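Local structure of putative diflavin flavoprotein A 3 (Synechocystis sp., 6H0C) at residues 38-42 / 52-56; 173-178 / 225-231; 16-22 / 179-183. The protein probably transfers electrons from NADH to oxygen, reducing it to water, its flavodiiron core here comprising metallo-β-lactamase-like and flavodoxin-like domains. Residues are numbered along the deposited sequence.

Contact 1. Residues 38-42 / 52-56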
loop_
_atom_site.group_PDB
_atom_site.type_symbol
_atom_site.label_atom_id
_atom_site.label_comp_id
_atom_site.label_asym_id
_atom_site.label_seq_id
_atom_site.Cartn_x
_atom_site.Cartn_y
_atom_site.Cartn_z
ATOM N N THR A 38 -14.026 -0.286 3.906
ATOM C CA THR A 38 -13.950 -0.551 5.332
ATOM C C THR A 38 -12.478 -0.634 5.701
ATOM O O THR A 38 -11.638 -0.963 4.862
ATOM C CB THR A 38 -14.693 -1.867 5.750
ATOM O OG1 THR A 38 -13.922 -3.016 5.371
ATOM C CG2 THR A 38 -16.075 -1.961 5.103
ATOM N N ALA A 39 -12.170 -0.306 6.949
ATOM C CA ALA A 39 -10.852 -0.548 7.502
ATOM C C ALA A 39 -11.016 -1.643 8.557
ATOM O O ALA A 39 -11.677 -1.431 9.588
ATOM C CB ALA A 39 -10.253 0.741 8.102
ATOM N N ASN A 40 -10.432 -2.814 8.305
ATOM C CA ASN A 40 -10.678 -3.964 9.166
ATOM C C ASN A 40 -9.611 -4.186 10.244
ATOM O O ASN A 40 -8.431 -4.302 9.941
ATOM C CB ASN A 40 -10.819 -5.225 8.308
ATOM C CG ASN A 40 -11.931 -5.109 7.283
ATOM O OD1 ASN A 40 -12.915 -4.394 7.502
ATOM N ND2 ASN A 40 -11.781 -5.806 6.154
ATOM N N SER A 41 -10.046 -4.238 11.502
ATOM C CA SER A 41 -9.188 -4.605 12.628
ATOM C C SER A 41 -9.628 -5.952 13.180
ATOM O O SER A 41 -10.811 -6.278 13.142
ATOM C CB SER A 41 -9.251 -3.554 13.736
ATOM O OG SER A 41 -9.184 -2.240 13.211
ATOM N N TYR A 42 -8.690 -6.727 13.710
ATOM C CA TYR A 42 -9.010 -8.068 14.206
ATOM C C TYR A 42 -8.517 -8.281 15.632
ATOM O O TYR A 42 -7.424 -7.852 16.007
ATOM C CB TYR A 42 -8.415 -9.135 13.283
ATOM C CG TYR A 42 -8.877 -8.997 11.848
ATOM C CD1 TYR A 42 -8.174 -8.198 10.946
ATOM C CD2 TYR A 42 -10.031 -9.646 11.394
ATOM C CE1 TYR A 42 -8.591 -8.057 9.630
ATOM C CE2 TYR A 42 -10.459 -9.508 10.069
ATOM C CZ TYR A 42 -9.732 -8.710 9.199
ATOM O OH TYR A 42 -10.133 -8.569 7.891
ATOM N N PHE A 52 -5.066 -6.650 15.723
ATOM C CA PHE A 52 -4.490 -6.330 14.413
ATOM C C PHE A 52 -4.989 -4.995 13.861
ATOM O O PHE A 52 -6.199 -4.789 13.737
ATOM C CB PHE A 52 -4.834 -7.404 13.377
ATOM C CG PHE A 52 -4.210 -8.760 13.630
ATOM C CD1 PHE A 52 -3.140 -9.197 12.854
ATOM C CD2 PHE A 52 -4.733 -9.623 14.597
ATOM C CE1 PHE A 52 -2.588 -10.461 13.049
ATOM C CE2 PHE A 52 -4.185 -10.888 14.800
ATOM C CZ PHE A 52 -3.112 -11.306 14.023
ATOM N N ASP A 53 -4.061 -4.105 13.515
ATOM C CA ASP A 53 -4.363 -2.981 12.627
ATOM C C ASP A 53 -5.519 -2.069 13.025
ATOM O O ASP A 53 -6.546 -2.034 12.332
ATOM C CB ASP A 53 -4.658 -3.518 11.234
ATOM C CG ASP A 53 -3.490 -4.273 10.653
ATOM O OD1 ASP A 53 -2.373 -3.714 10.669
ATOM O OD2 ASP A 53 -3.690 -5.422 10.194
ATOM N N PRO A 54 -5.356 -1.314 14.120
ATOM C CA PRO A 54 -6.310 -0.224 14.349
ATOM C C PRO A 54 -6.435 0.604 13.085
ATOM O O PRO A 54 -5.461 0.726 12.342
ATOM C CB PRO A 54 -5.672 0.589 15.479
ATOM C CG PRO A 54 -4.738 -0.361 16.156
ATOM C CD PRO A 54 -4.265 -1.331 15.108
ATOM N N PRO A 55 -7.621 1.153 12.830
ATOM C CA PRO A 55 -7.877 1.966 11.628
ATOM C C PRO A 55 -7.207 3.350 11.690
ATOM O O PRO A 55 -6.707 3.743 12.744
ATOM C CB PRO A 55 -9.403 2.096 11.618
ATOM C CG PRO A 55 -9.772 2.060 13.090
ATOM C CD PRO A 55 -8.771 1.124 13.751
ATOM N N GLY A 56 -7.204 4.075 10.577
ATOM C CA GLY A 56 -6.585 5.389 10.522
ATOM C C GLY A 56 -7.391 6.551 11.093
ATOM O O GLY A 56 -8.419 6.350 11.742
HETATM O O HOH W 1 -6.163 -5.774 8.751
#
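This is the open end of a β-hairpin, buried in the seven-stranded sheet of the metallo-hydrolase domain, where strand 49-52 leaves its antiparallel partner 37-45. Tyr42 and Phe52 form a hydrogen-bonded pair: Phe52 N donates to Tyr42 O at 2.7 Å, and Tyr42 N to Phe52 O at 3.2 Å. Their side chains share one sheet face, Tyr42 CB lying 3.9 Å from Phe52 CD2, and both rings meet Phe169 of the second sheet, as expected in the αβ/βα sandwich of the metallo-β-lactamase fold. Beyond this pair Asp53 takes a positive phi (55°) and the chain turns off the strand. Side chain and solvent then replace the ladder. Ser41 OG donates to Asp53 O at 2.8 Å, while water 1 bridges Asn40 O (3.0 Å) and Asp53 OD2 (2.9 Å); Asp53 OD1 accepts from Gly82 N. Farther along, Ala39 CB packs on Pro55 CB at 3.9 Å, and Phe63 of helix 60-70 touches the side chains of Ser41, Pro54 and Pro55.

Contact 2. Residues 173-178 / 225-231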
loop_
_atom_site.group_PDB
_atom_site.type_symbol
_atom_site.label_atom_id
_atom_site.label_comp_id
_atom_site.label_asym_id
_atom_site.label_seq_id
_atom_site.Cartn_x
_atom_site.Cartn_y
_atom_site.Cartn_z
ATOM N N LEU A 173 -3.197 -7.110 0.822
ATOM C CA LEU A 173 -3.444 -8.104 -0.227
ATOM C C LEU A 173 -4.867 -8.682 -0.182
ATOM O O LEU A 173 -5.400 -8.957 0.895
ATOM C CB LEU A 173 -2.436 -9.252 -0.132
ATOM C CG LEU A 173 -0.972 -8.900 -0.401
ATOM C CD1 LEU A 173 -0.057 -10.075 -0.056
ATOM C CD2 LEU A 173 -0.818 -8.489 -1.859
ATOM N N PHE A 174 -5.467 -8.858 -1.360
ATOM C CA PHE A 174 -6.721 -9.599 -1.524
ATOM C C PHE A 174 -7.978 -8.840 -1.088
ATOM O O PHE A 174 -9.040 -9.440 -0.917
ATOM C CB PHE A 174 -6.658 -10.933 -0.766
ATOM C CG PHE A 174 -5.692 -11.915 -1.358
ATOM C CD1 PHE A 174 -5.811 -12.313 -2.677
ATOM C CD2 PHE A 174 -4.670 -12.442 -0.596
ATOM C CE1 PHE A 174 -4.921 -13.217 -3.234
ATOM C CE2 PHE A 174 -3.777 -13.355 -1.144
ATOM C CZ PHE A 174 -3.906 -13.743 -2.466
ATOM N N GLY A 175 -7.871 -7.529 -0.935
ATOM C CA GLY A 175 -8.989 -6.756 -0.433
ATOM C C GLY A 175 -9.788 -6.074 -1.526
ATOM O O GLY A 175 -9.585 -6.318 -2.713
ATOM N N ALA A 176 -10.707 -5.209 -1.114
ATOM C CA ALA A 176 -11.526 -4.466 -2.050
ATOM C C ALA A 176 -12.136 -3.277 -1.335
ATOM O O ALA A 176 -12.583 -3.400 -0.198
ATOM C CB ALA A 176 -12.602 -5.345 -2.637
ATOM N N HIS A 177 -12.127 -2.124 -1.995
ATOM C CA HIS A 177 -12.686 -0.919 -1.408
ATOM C C HIS A 177 -14.171 -0.876 -1.686
ATOM O O HIS A 177 -14.620 -0.284 -2.668
ATOM C CB HIS A 177 -11.981 0.329 -1.947
ATOM C CG HIS A 177 -10.623 0.542 -1.360
ATOM N ND1 HIS A 177 -10.404 0.607 -0.000
ATOM C CD2 HIS A 177 -9.409 0.691 -1.944
ATOM C CE1 HIS A 177 -9.118 0.801 0.230
ATOM N NE2 HIS A 177 -8.491 0.850 -0.933
ATOM N N VAL A 178 -14.928 -1.541 -0.825
ATOM C CA VAL A 178 -16.378 -1.567 -0.952
ATOM C C VAL A 178 -17.036 -1.733 0.418
ATOM O O VAL A 178 -16.674 -2.617 1.205
ATOM C CB VAL A 178 -16.850 -2.692 -1.904
ATOM C CG1 VAL A 178 -16.402 -4.045 -1.391
ATOM C CG2 VAL A 178 -18.356 -2.652 -2.061
ATOM N N TYR A 225 -9.003 -15.425 3.905
ATOM C CA TYR A 225 -8.142 -14.246 3.950
ATOM C C TYR A 225 -8.847 -13.168 4.753
ATOM O O TYR A 225 -10.026 -12.890 4.522
ATOM C CB TYR A 225 -7.833 -13.701 2.557
ATOM C CG TYR A 225 -7.099 -14.630 1.610
ATOM C CD1 TYR A 225 -6.202 -15.594 2.070
ATOM C CD2 TYR A 225 -7.295 -14.520 0.240
ATOM C CE1 TYR A 225 -5.531 -16.423 1.175
ATOM C CE2 TYR A 225 -6.630 -15.338 -0.654
ATOM C CZ TYR A 225 -5.752 -16.282 -0.192
ATOM O OH TYR A 225 -5.110 -17.075 -1.124
ATOM N N ALA A 226 -8.131 -12.558 5.692
ATOM C CA ALA A 226 -8.684 -11.453 6.464
ATOM C C ALA A 226 -7.925 -10.187 6.094
ATOM O O ALA A 226 -6.867 -9.915 6.659
ATOM C CB ALA A 226 -8.580 -11.732 7.945
ATOM N N PRO A 227 -8.454 -9.419 5.124
ATOM C CA PRO A 227 -7.733 -8.295 4.513
ATOM C C PRO A 227 -7.994 -6.961 5.211
ATOM O O PRO A 227 -8.883 -6.875 6.070
ATOM C CB PRO A 227 -8.295 -8.272 3.092
ATOM C CG PRO A 227 -9.754 -8.704 3.285
ATOM C CD PRO A 227 -9.780 -9.626 4.504
ATOM N N SER A 228 -7.243 -5.931 4.831
ATOM C CA SER A 228 -7.465 -4.589 5.377
ATOM C C SER A 228 -8.832 -4.020 5.041
ATOM O O SER A 228 -9.414 -3.282 5.847
ATOM C CB SER A 228 -6.412 -3.603 4.863
ATOM O OG SER A 228 -5.120 -3.955 5.311
ATOM N N HIS A 229 -9.321 -4.333 3.842
ATOM C CA HIS A 229 -10.469 -3.625 3.270
ATOM C C HIS A 229 -11.512 -4.556 2.680
ATOM O O HIS A 229 -11.178 -5.465 1.909
ATOM C CB HIS A 229 -10.008 -2.654 2.176
ATOM C CG HIS A 229 -8.894 -1.755 2.601
ATOM N ND1 HIS A 229 -9.061 -0.752 3.531
ATOM C CD2 HIS A 229 -7.590 -1.713 2.231
ATOM C CE1 HIS A 229 -7.911 -0.130 3.715
ATOM N NE2 HIS A 229 -7.004 -0.694 2.938
ATOM N N GLY A 230 -12.774 -4.319 3.026
ATOM C CA GLY A 230 -13.879 -5.040 2.420
ATOM C C GLY A 230 -14.274 -6.275 3.207
ATOM O O GLY A 230 -13.880 -6.435 4.362
ATOM N N PRO A 231 -15.057 -7.165 2.583
ATOM C CA PRO A 231 -15.467 -8.390 3.270
ATOM C C PRO A 231 -14.292 -9.321 3.493
ATOM O O PRO A 231 -13.283 -9.232 2.783
ATOM C CB PRO A 231 -16.467 -9.017 2.298
ATOM C CG PRO A 231 -16.009 -8.546 0.959
ATOM C CD PRO A 231 -15.531 -7.127 1.189
#
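Two imidazoles meet obliquely here: the His177 and His229 rings have centroids 4.4 Å apart and planes at 47°, with His177 CE1 3.5 Å from His229 CG. The polar ends of both are engaged by other residues, His177 with Thr37 and Glu30, His229 with the carbonyl of Thr38 and with Lys172. At the other end, Phe174 and Tyr225 make an offset stack, centroids 4.0 Å apart and planes at 16°, and Tyr244 also stacks with Phe174. Between these ring pairs the backbones run close together and are joined by one hydrogen bond, Ala176 N to His229 O at 3.1 Å. Gly230 CA comes within 3.4 Å of Ala176 O, where a side chain would collide; its phi of 93° with psi of -165° suits only glycine. Gly175 CA packs against both Pro227 CB (3.9 Å) and His229 O (3.5 Å). An inverse gamma turn centred on His177 then redirects the loop, and Val178 CG1 meets Pro231 CD at 4.1 Å. His229 follows a sheet strand, in a Ser-His-Gly sequence that in canonical flavodiiron proteins carries an iron ligand; a citrate, probably from the crystallisation liquor, lies about 4 Å from its side chain, marking a pocket there. With both ring nitrogens of His229 hydrogen-bonded to protein, the contact is consistent with a non-canonical version of that metallo-β-lactamase site.

Contact 3. Residues 16-22 / 179-183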
loop_
_atom_site.group_PDB
_atom_site.type_symbol
_atom_site.label_atom_id
_atom_site.label_comp_id
_atom_site.label_asym_id
_atom_site.label_seq_id
_atom_site.Cartn_x
_atom_site.Cartn_y
_atom_site.Cartn_z
ATOM N N VAL A 16 -13.822 -9.610 14.228
ATOM C CA VAL A 16 -13.476 -8.494 13.342
ATOM C C VAL A 16 -14.224 -7.211 13.731
ATOM O O VAL A 16 -15.394 -7.234 14.130
ATOM C CB VAL A 16 -13.763 -8.808 11.861
ATOM C CG1 VAL A 16 -15.259 -8.925 11.619
ATOM C CG2 VAL A 16 -13.180 -7.719 10.981
ATOM N N PHE A 17 -13.514 -6.097 13.647
ATOM C CA PHE A 17 -14.103 -4.776 13.827
ATOM C C PHE A 17 -13.962 -4.047 12.504
ATOM O O PHE A 17 -12.862 -3.608 12.165
ATOM C CB PHE A 17 -13.394 -3.983 14.943
ATOM C CG PHE A 17 -13.588 -4.544 16.324
ATOM C CD1 PHE A 17 -14.410 -3.900 17.234
ATOM C CD2 PHE A 17 -12.939 -5.705 16.720
ATOM C CE1 PHE A 17 -14.599 -4.411 18.520
ATOM C CE2 PHE A 17 -13.122 -6.223 18.001
ATOM C CZ PHE A 17 -13.956 -5.568 18.902
ATOM N N ARG A 18 -15.042 -3.935 11.738
ATOM C CA ARG A 18 -14.953 -3.243 10.454
ATOM C C ARG A 18 -15.380 -1.786 10.607
ATOM O O ARG A 18 -16.563 -1.496 10.781
ATOM C CB ARG A 18 -15.807 -3.939 9.380
ATOM C CG ARG A 18 -15.532 -5.437 9.242
ATOM C CD ARG A 18 -15.854 -5.949 7.848
ATOM N NE ARG A 18 -17.214 -5.610 7.441
ATOM C CZ ARG A 18 -17.590 -5.412 6.180
ATOM N NH1 ARG A 18 -18.852 -5.096 5.905
ATOM N NH2 ARG A 18 -16.703 -5.528 5.191
ATOM N N SER A 19 -14.411 -0.874 10.564
ATOM C CA SER A 19 -14.723 0.552 10.501
ATOM C C SER A 19 -15.209 0.868 9.094
ATOM O O SER A 19 -14.451 0.747 8.124
ATOM C CB SER A 19 -13.510 1.402 10.861
ATOM O OG SER A 19 -13.094 1.131 12.190
ATOM N N ARG A 20 -16.473 1.261 8.976
ATOM C CA ARG A 20 -17.084 1.380 7.662
ATOM C C ARG A 20 -17.361 2.827 7.289
ATOM O O ARG A 20 -17.803 3.616 8.125
ATOM C CB ARG A 20 -18.381 0.562 7.609
ATOM C CG ARG A 20 -18.222 -0.895 8.044
ATOM C CD ARG A 20 -19.483 -1.709 7.765
ATOM N NE ARG A 20 -20.645 -1.155 8.453
ATOM C CZ ARG A 20 -21.904 -1.389 8.101
ATOM N NH1 ARG A 20 -22.166 -2.170 7.058
ATOM N NH2 ARG A 20 -22.902 -0.839 8.788
ATOM N N THR A 21 -17.083 3.168 6.031
ATOM C CA THR A 21 -17.498 4.451 5.469
ATOM C C THR A 21 -18.177 4.213 4.119
ATOM O O THR A 21 -17.662 3.477 3.275
ATOM C CB THR A 21 -16.305 5.442 5.311
ATOM O OG1 THR A 21 -16.790 6.697 4.825
ATOM C CG2 THR A 21 -15.244 4.914 4.348
ATOM N N TRP A 22 -19.351 4.805 3.925
ATOM C CA TRP A 22 -20.069 4.630 2.668
ATOM C C TRP A 22 -19.592 5.663 1.649
ATOM O O TRP A 22 -19.713 5.463 0.443
ATOM C CB TRP A 22 -21.584 4.722 2.885
ATOM C CG TRP A 22 -22.187 3.422 3.366
ATOM C CD1 TRP A 22 -22.657 2.386 2.590
ATOM C CD2 TRP A 22 -22.363 3.012 4.725
ATOM N NE1 TRP A 22 -23.119 1.364 3.392
ATOM C CE2 TRP A 22 -22.949 1.724 4.704
ATOM C CE3 TRP A 22 -22.075 3.606 5.958
ATOM C CZ2 TRP A 22 -23.254 1.028 5.869
ATOM C CZ3 TRP A 22 -22.383 2.914 7.118
ATOM C CH2 TRP A 22 -22.969 1.640 7.065
ATOM N N CYS A 179 -17.997 -0.858 0.695
ATOM C CA CYS A 179 -18.717 -0.880 1.951
ATOM C C CYS A 179 -20.060 -1.566 1.753
ATOM O O CYS A 179 -20.855 -1.173 0.903
ATOM C CB CYS A 179 -18.909 0.539 2.481
ATOM S SG CYS A 179 -19.662 0.601 4.110
ATOM N N GLY A 180 -20.298 -2.612 2.525
ATOM C CA GLY A 180 -21.550 -3.329 2.454
ATOM C C GLY A 180 -21.862 -3.895 3.820
ATOM O O GLY A 180 -21.048 -3.781 4.739
ATOM N N ASP A 181 -23.037 -4.504 3.954
ATOM C CA ASP A 181 -23.460 -5.083 5.225
ATOM C C ASP A 181 -22.876 -6.466 5.426
ATOM O O ASP A 181 -22.712 -6.908 6.560
ATOM C CB ASP A 181 -24.983 -5.149 5.308
ATOM C CG ASP A 181 -25.615 -3.788 5.517
ATOM O OD1 ASP A 181 -24.990 -2.930 6.190
ATOM O OD2 ASP A 181 -26.738 -3.582 5.004
ATOM N N GLN A 182 -22.555 -7.143 4.327
ATOM C CA GLN A 182 -21.991 -8.491 4.402
ATOM C C GLN A 182 -20.570 -8.486 4.955
ATOM O O GLN A 182 -19.677 -7.851 4.391
ATOM C CB GLN A 182 -22.011 -9.159 3.027
ATOM C CG GLN A 182 -23.403 -9.426 2.526
ATOM C CD GLN A 182 -24.312 -9.894 3.649
ATOM O OE1 GLN A 182 -24.026 -10.893 4.321
ATOM N NE2 GLN A 182 -25.402 -9.159 3.879
ATOM N N VAL A 183 -20.367 -9.191 6.063
ATOM C CA VAL A 183 -19.038 -9.313 6.648
ATOM C C VAL A 183 -18.196 -10.299 5.839
ATOM O O VAL A 183 -16.977 -10.160 5.735
ATOM C CB VAL A 183 -19.110 -9.763 8.120
ATOM C CG1 VAL A 183 -17.709 -10.086 8.663
ATOM C CG2 VAL A 183 -19.799 -8.691 8.955
HETATM O O HOH W 2 -17.709 -4.527 2.945
HETATM O O HOH W 3 -25.955 -1.073 7.870
#
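Arg18 and Arg20, two residues apart on strand 14-21, project from the same side of it in closely matching m, t, m conformations (chi1 to chi3), and their guanidinium groups converge on 179-183, part of the loop between strand 167-171 and helix 189-202, here brought against the seven-stranded sheet of the metallo-β-lactamase-like domain. Both NH1 atoms approach one carbonyl: Gly180 O lies 2.8 Å from Arg18 NH1 and accepts a hydrogen bond of 3.0 Å from Arg20 NH1. Arg20 NH1 also makes a salt bridge with Asp181 OD1 at 3.1 Å. Although the CA-to-CB bond of Asp181 points away from the strand, its m rotamer brings the carboxylate back, and water 3 adds a second link, 2.7 Å from Asp181 OD1 and 3.2 Å from Arg20 NH2. Water 2, 2.7 Å from Arg18 NH2, makes a weak bond to Gly180 N at 3.2 Å. Val183 CA sits over the face of the Arg18 guanidinium, 4.2 Å from Arg18 CZ, and the t rotamer of Val183 meets the p rotamer of Val16, CG1 to CG1, at 4.0 Å. Past the end of the strand, Trp22 lays its indole beneath Cys179, whose t rotamer places SG 3.5 Å from the centroid of the five-membered ring, almost on its normal. Neighbouring strand 4-11 supplies Gln6 to Arg18 and a second carboxylate, Asp4, to Arg20. The loop is therefore held by charge, bridging water and sulfur-aromatic packing, without a backbone ladder, and two aspartates answer the charge of Arg20.

Overall arrangement
From the N terminus, strand 14-21 opens contact 3 and pairs with strand 37-45, which opens contact 1. The latter closes at once through a short hairpin, within the excursion that contact 3 spans. After four strands of the second sheet, 173-178 opens contact 2; the next residues, 179-183, close contact 3, and contact 2 closes at 225-231. Contacts 2 and 3 cross, whereas 1 and 2 follow in series. Contact 1 lies in the first sheet, contact 2 at the edge of the second, and contact 3 brings the loop after strand 167-171 onto the first; probable hydrogen bonds, Asn40 N to Ser228 O (2.7 Å) and Tyr42 OH to Pro227 O (2.8 Å), link contacts 1 and 2.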